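Local coordinates for thiamine pyrophosphokinase (Saccharomyces cerevisiae, PDB 1IG0), which transfers a pyrophosphate group from ATP to thiamine, making thiamine diphosphate and AMP, as the only yeast enzyme able to do so, at residues N112-S124 and S155-T167. Residues are numbered along the deposited sequence; the frame is centred on the assembly and turned at random.
With VIB (3-(4-amino-2-methyl-pyrimidin-5-ylmethyl)-5-(2-hydroxy-ethyl)-4-methyl-thiazol-3-ium), chain D.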
# COMPACT_ATOMS: atom_id res chain seq x y z
N ASN B 112 -31.83 -9.52 -12.07
CA ASN B 112 -31.35 -8.99 -13.34
C ASN B 112 -30.41 -9.93 -14.08
O ASN B 112 -29.60 -9.51 -14.91
CB ASN B 112 -30.70 -7.62 -13.14
CG ASN B 112 -31.73 -6.52 -12.97
OD1 ASN B 112 -32.48 -6.20 -13.89
ND2 ASN B 112 -31.79 -5.93 -11.77
N LYS B 113 -30.52 -11.22 -13.77
CA LYS B 113 -29.75 -12.28 -14.40
C LYS B 113 -28.23 -12.24 -14.35
O LYS B 113 -27.57 -12.76 -15.25
CB LYS B 113 -30.20 -12.43 -15.86
CG LYS B 113 -31.71 -12.56 -16.02
CD LYS B 113 -32.27 -13.67 -15.14
CE LYS B 113 -33.78 -13.76 -15.26
NZ LYS B 113 -34.35 -14.80 -14.36
N VAL B 114 -27.66 -11.64 -13.32
CA VAL B 114 -26.20 -11.62 -13.20
C VAL B 114 -25.79 -13.02 -12.77
O VAL B 114 -26.44 -13.62 -11.91
CB VAL B 114 -25.72 -10.61 -12.13
CG1 VAL B 114 -24.23 -10.81 -11.86
CG2 VAL B 114 -25.99 -9.19 -12.59
N THR B 115 -24.74 -13.56 -13.36
CA THR B 115 -24.28 -14.89 -13.00
C THR B 115 -23.55 -14.80 -11.66
O THR B 115 -22.42 -14.33 -11.60
CB THR B 115 -23.34 -15.48 -14.06
OG1 THR B 115 -24.03 -15.57 -15.31
CG2 THR B 115 -22.87 -16.88 -13.64
N ILE B 116 -24.21 -15.26 -10.61
CA ILE B 116 -23.63 -15.23 -9.27
C ILE B 116 -23.09 -16.61 -8.90
O ILE B 116 -23.82 -17.60 -8.93
CB ILE B 116 -24.68 -14.78 -8.24
CG1 ILE B 116 -25.25 -13.42 -8.65
CG2 ILE B 116 -24.05 -14.69 -6.86
CD1 ILE B 116 -26.37 -12.91 -7.76
N ILE B 117 -21.81 -16.66 -8.55
CA ILE B 117 -21.15 -17.91 -8.19
C ILE B 117 -20.63 -17.89 -6.76
O ILE B 117 -19.87 -17.00 -6.37
CB ILE B 117 -19.97 -18.20 -9.14
CG1 ILE B 117 -20.46 -18.24 -10.58
CG2 ILE B 117 -19.31 -19.52 -8.76
CD1 ILE B 117 -19.35 -18.33 -11.60
N LYS B 118 -21.04 -18.88 -5.97
CA LYS B 118 -20.62 -18.98 -4.59
C LYS B 118 -19.43 -19.94 -4.44
O LYS B 118 -19.43 -21.03 -5.01
CB LYS B 118 -21.79 -19.46 -3.72
CG LYS B 118 -21.49 -19.58 -2.23
CD LYS B 118 -22.79 -19.75 -1.44
CE LYS B 118 -22.54 -19.93 0.05
NZ LYS B 118 -21.91 -21.25 0.37
N GLN B 119 -18.43 -19.49 -3.70
CA GLN B 119 -17.22 -20.28 -3.43
C GLN B 119 -16.89 -20.04 -1.96
O GLN B 119 -16.58 -18.92 -1.56
CB GLN B 119 -16.07 -19.81 -4.32
CG GLN B 119 -16.25 -20.15 -5.79
CD GLN B 119 -16.07 -21.64 -6.07
OE1 GLN B 119 -14.95 -22.12 -6.25
NE2 GLN B 119 -17.18 -22.37 -6.11
N THR B 120 -16.96 -21.09 -1.15
CA THR B 120 -16.74 -20.98 0.29
C THR B 120 -15.32 -21.15 0.82
O THR B 120 -15.05 -20.80 1.97
CB THR B 120 -17.62 -22.00 1.05
OG1 THR B 120 -17.17 -23.33 0.75
CG2 THR B 120 -19.07 -21.86 0.63
N THR B 121 -14.40 -21.66 -0.00
CA THR B 121 -13.04 -21.87 0.47
C THR B 121 -12.40 -20.62 1.06
O THR B 121 -12.45 -19.54 0.48
CB THR B 121 -12.11 -22.39 -0.65
OG1 THR B 121 -10.82 -22.68 -0.11
CG2 THR B 121 -11.97 -21.35 -1.76
N GLN B 122 -11.80 -20.78 2.24
CA GLN B 122 -11.14 -19.69 2.92
C GLN B 122 -9.63 -19.81 2.73
O GLN B 122 -8.85 -19.24 3.50
CB GLN B 122 -11.47 -19.71 4.42
CG GLN B 122 -12.92 -19.40 4.75
CD GLN B 122 -13.40 -18.12 4.10
OE1 GLN B 122 -14.00 -18.15 3.02
NE2 GLN B 122 -13.14 -16.99 4.74
N TYR B 123 -9.22 -20.55 1.71
CA TYR B 123 -7.81 -20.73 1.42
C TYR B 123 -7.38 -20.05 0.14
O TYR B 123 -6.29 -20.29 -0.38
CB TYR B 123 -7.45 -22.22 1.38
CG TYR B 123 -7.44 -22.84 2.75
CD1 TYR B 123 -8.63 -23.13 3.43
CD2 TYR B 123 -6.23 -23.09 3.41
CE1 TYR B 123 -8.61 -23.64 4.72
CE2 TYR B 123 -6.21 -23.60 4.70
CZ TYR B 123 -7.40 -23.88 5.35
OH TYR B 123 -7.38 -24.37 6.64
N SER B 124 -8.26 -19.19 -0.37
CA SER B 124 -7.99 -18.42 -1.58
C SER B 124 -8.73 -17.10 -1.40
O SER B 124 -9.78 -17.05 -0.77
CB SER B 124 -8.50 -19.15 -2.83
OG SER B 124 -9.91 -19.10 -2.91
N SER B 155 -27.59 -26.43 -8.73
CA SER B 155 -27.38 -25.19 -7.99
C SER B 155 -25.96 -24.66 -8.20
O SER B 155 -25.04 -25.42 -8.51
CB SER B 155 -27.63 -25.42 -6.50
OG SER B 155 -26.76 -26.42 -5.98
N ASN B 156 -25.81 -23.35 -8.03
CA ASN B 156 -24.52 -22.69 -8.20
C ASN B 156 -23.96 -22.90 -9.60
O ASN B 156 -22.75 -22.96 -9.80
CB ASN B 156 -23.53 -23.19 -7.14
CG ASN B 156 -22.41 -22.20 -6.88
OD1 ASN B 156 -22.65 -21.00 -6.74
ND2 ASN B 156 -21.18 -22.69 -6.81
N HIS B 157 -24.86 -23.00 -10.58
CA HIS B 157 -24.48 -23.18 -11.97
C HIS B 157 -23.61 -24.41 -12.22
O HIS B 157 -22.81 -24.44 -13.15
CB HIS B 157 -23.76 -21.92 -12.47
CG HIS B 157 -24.61 -20.69 -12.41
ND1 HIS B 157 -25.65 -20.46 -13.29
CD2 HIS B 157 -24.59 -19.64 -11.57
CE1 HIS B 157 -26.24 -19.32 -12.99
NE2 HIS B 157 -25.62 -18.80 -11.95
N GLY B 158 -23.78 -25.43 -11.37
CA GLY B 158 -23.01 -26.66 -11.53
C GLY B 158 -21.57 -26.58 -11.08
O GLY B 158 -20.77 -27.47 -11.38
N ILE B 159 -21.23 -25.51 -10.37
CA ILE B 159 -19.86 -25.33 -9.88
C ILE B 159 -19.76 -25.79 -8.43
O ILE B 159 -20.53 -25.35 -7.58
CB ILE B 159 -19.45 -23.84 -9.97
CG1 ILE B 159 -19.60 -23.36 -11.42
CG2 ILE B 159 -18.01 -23.66 -9.50
CD1 ILE B 159 -19.41 -21.87 -11.60
N GLU B 160 -18.81 -26.68 -8.16
CA GLU B 160 -18.62 -27.21 -6.81
C GLU B 160 -18.45 -26.04 -5.84
O GLU B 160 -17.58 -25.19 -6.02
CB GLU B 160 -17.40 -28.14 -6.78
CG GLU B 160 -17.28 -28.95 -5.51
CD GLU B 160 -16.56 -28.20 -4.41
OE1 GLU B 160 -16.92 -28.38 -3.23
OE2 GLU B 160 -15.61 -27.45 -4.72
N LEU B 161 -19.29 -26.01 -4.81
CA LEU B 161 -19.31 -24.95 -3.81
C LEU B 161 -18.04 -24.53 -3.07
O LEU B 161 -17.81 -23.34 -2.88
CB LEU B 161 -20.41 -25.24 -2.78
CG LEU B 161 -21.83 -24.95 -3.24
CD1 LEU B 161 -22.83 -25.43 -2.20
CD2 LEU B 161 -21.98 -23.45 -3.47
N GLU B 162 -17.22 -25.49 -2.66
CA GLU B 162 -16.01 -25.13 -1.93
C GLU B 162 -14.91 -24.46 -2.76
O GLU B 162 -14.50 -23.34 -2.46
CB GLU B 162 -15.41 -26.36 -1.24
CG GLU B 162 -14.25 -26.01 -0.30
CD GLU B 162 -13.55 -27.23 0.27
OE1 GLU B 162 -14.25 -28.18 0.67
OE2 GLU B 162 -12.30 -27.23 0.31
N LYS B 163 -14.45 -25.15 -3.79
CA LYS B 163 -13.37 -24.63 -4.63
C LYS B 163 -13.51 -25.01 -6.10
O LYS B 163 -12.51 -25.12 -6.81
CB LYS B 163 -12.04 -25.15 -4.09
CG LYS B 163 -12.02 -26.66 -3.92
CD LYS B 163 -10.78 -27.14 -3.19
CE LYS B 163 -10.84 -28.64 -2.95
NZ LYS B 163 -9.67 -29.13 -2.18
N GLY B 164 -14.74 -25.20 -6.55
CA GLY B 164 -14.98 -25.58 -7.93
C GLY B 164 -14.28 -24.75 -8.98
O GLY B 164 -13.68 -25.29 -9.91
N ILE B 165 -14.34 -23.43 -8.85
CA ILE B 165 -13.70 -22.55 -9.83
C ILE B 165 -12.20 -22.81 -9.93
O ILE B 165 -11.64 -22.75 -11.02
CB ILE B 165 -13.94 -21.06 -9.49
CG1 ILE B 165 -15.43 -20.73 -9.63
CG2 ILE B 165 -13.14 -20.17 -10.44
CD1 ILE B 165 -15.98 -20.88 -11.04
N HIS B 166 -11.56 -23.10 -8.81
CA HIS B 166 -10.12 -23.36 -8.83
C HIS B 166 -9.85 -24.73 -9.44
O HIS B 166 -8.91 -24.90 -10.21
CB HIS B 166 -9.52 -23.32 -7.43
CG HIS B 166 -8.03 -23.42 -7.41
ND1 HIS B 166 -7.21 -22.41 -7.85
CD2 HIS B 166 -7.20 -24.44 -7.06
CE1 HIS B 166 -5.95 -22.78 -7.77
NE2 HIS B 166 -5.91 -24.02 -7.29
N THR B 167 -10.68 -25.71 -9.10
CA THR B 167 -10.52 -27.06 -9.63
C THR B 167 -10.67 -27.03 -11.15
O THR B 167 -9.87 -27.61 -11.88
CB THR B 167 -11.57 -28.03 -9.05
OG1 THR B 167 -11.50 -28.01 -7.62
CG2 THR B 167 -11.34 -29.45 -9.55
CM2 VIB D . -1.59 -19.09 6.20
N4A VIB D . -6.33 -19.82 4.93
CM4 VIB D . -9.78 -15.98 5.32
O1 VIB D . -9.26 -13.43 1.20
C7 VIB D . -10.23 -13.67 2.23
C6 VIB D . -10.41 -15.20 2.42
C2 VIB D . -6.92 -16.72 3.25
S1 VIB D . -7.72 -16.13 1.76
C5 VIB D . -9.09 -15.80 2.89
C4 VIB D . -8.80 -16.15 4.17
N3 VIB D . -7.62 -16.64 4.30
C7A VIB D . -7.06 -17.09 5.61
C4A VIB D . -5.33 -18.95 5.42
N3A VIB D . -4.01 -19.43 5.57
C2A VIB D . -3.00 -18.58 6.05
N1A VIB D . -3.31 -17.25 6.39
C6A VIB D . -4.63 -16.77 6.25
C5A VIB D . -5.65 -17.62 5.77
O HOH W 1 -26.77 -16.54 -10.66
O HOH W 2 -11.25 -24.86 1.98
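Backbone N-H groups of Thr120 and Thr121 bond to the carbonyl oxygens of Leu161 and Glu162, so that the chain leaving strand 115-118 runs beside the loop that enters helix 164-175. Asn156, its CG anti to the backbone N (chi1 -157°), turns its amide against Lys118: OD1 takes Lys118 N at 2.8 Å on an in-plane lone pair, while ND2 gives to Lys118 O at 3.0 Å and also to Ile159 O. The side-chain amide thus pairs with the backbone of Lys118 much as a neighbouring strand would; strand 115-118 is outermost in its sheet within this chain, its other edge hydrogen-bonded to parallel strand 93-96. Gln119, bent at chi2 (-72°), sends NE2 to Glu160 O at 2.8 Å and to Lys118 O, both near its amide plane; OE1 receives Ile165 N at 3.0 Å from above that plane, in the first turn of the helix. With an alanine in place of Gln119, Ile165 N would probably lose this acceptor and a gap open beside Ile165 CG1. Ile117 CD1 packs on Ile159 CD1 at 3.5 Å, and Thr115 CG2 lies over one face of the His157 ring, a CH-pi contact. Beyond, Gln122 O accepts from thiamine N4A; Ser285 OG of the second subunit also bonds this thiamine, in a pocket between the homodimer's subunits.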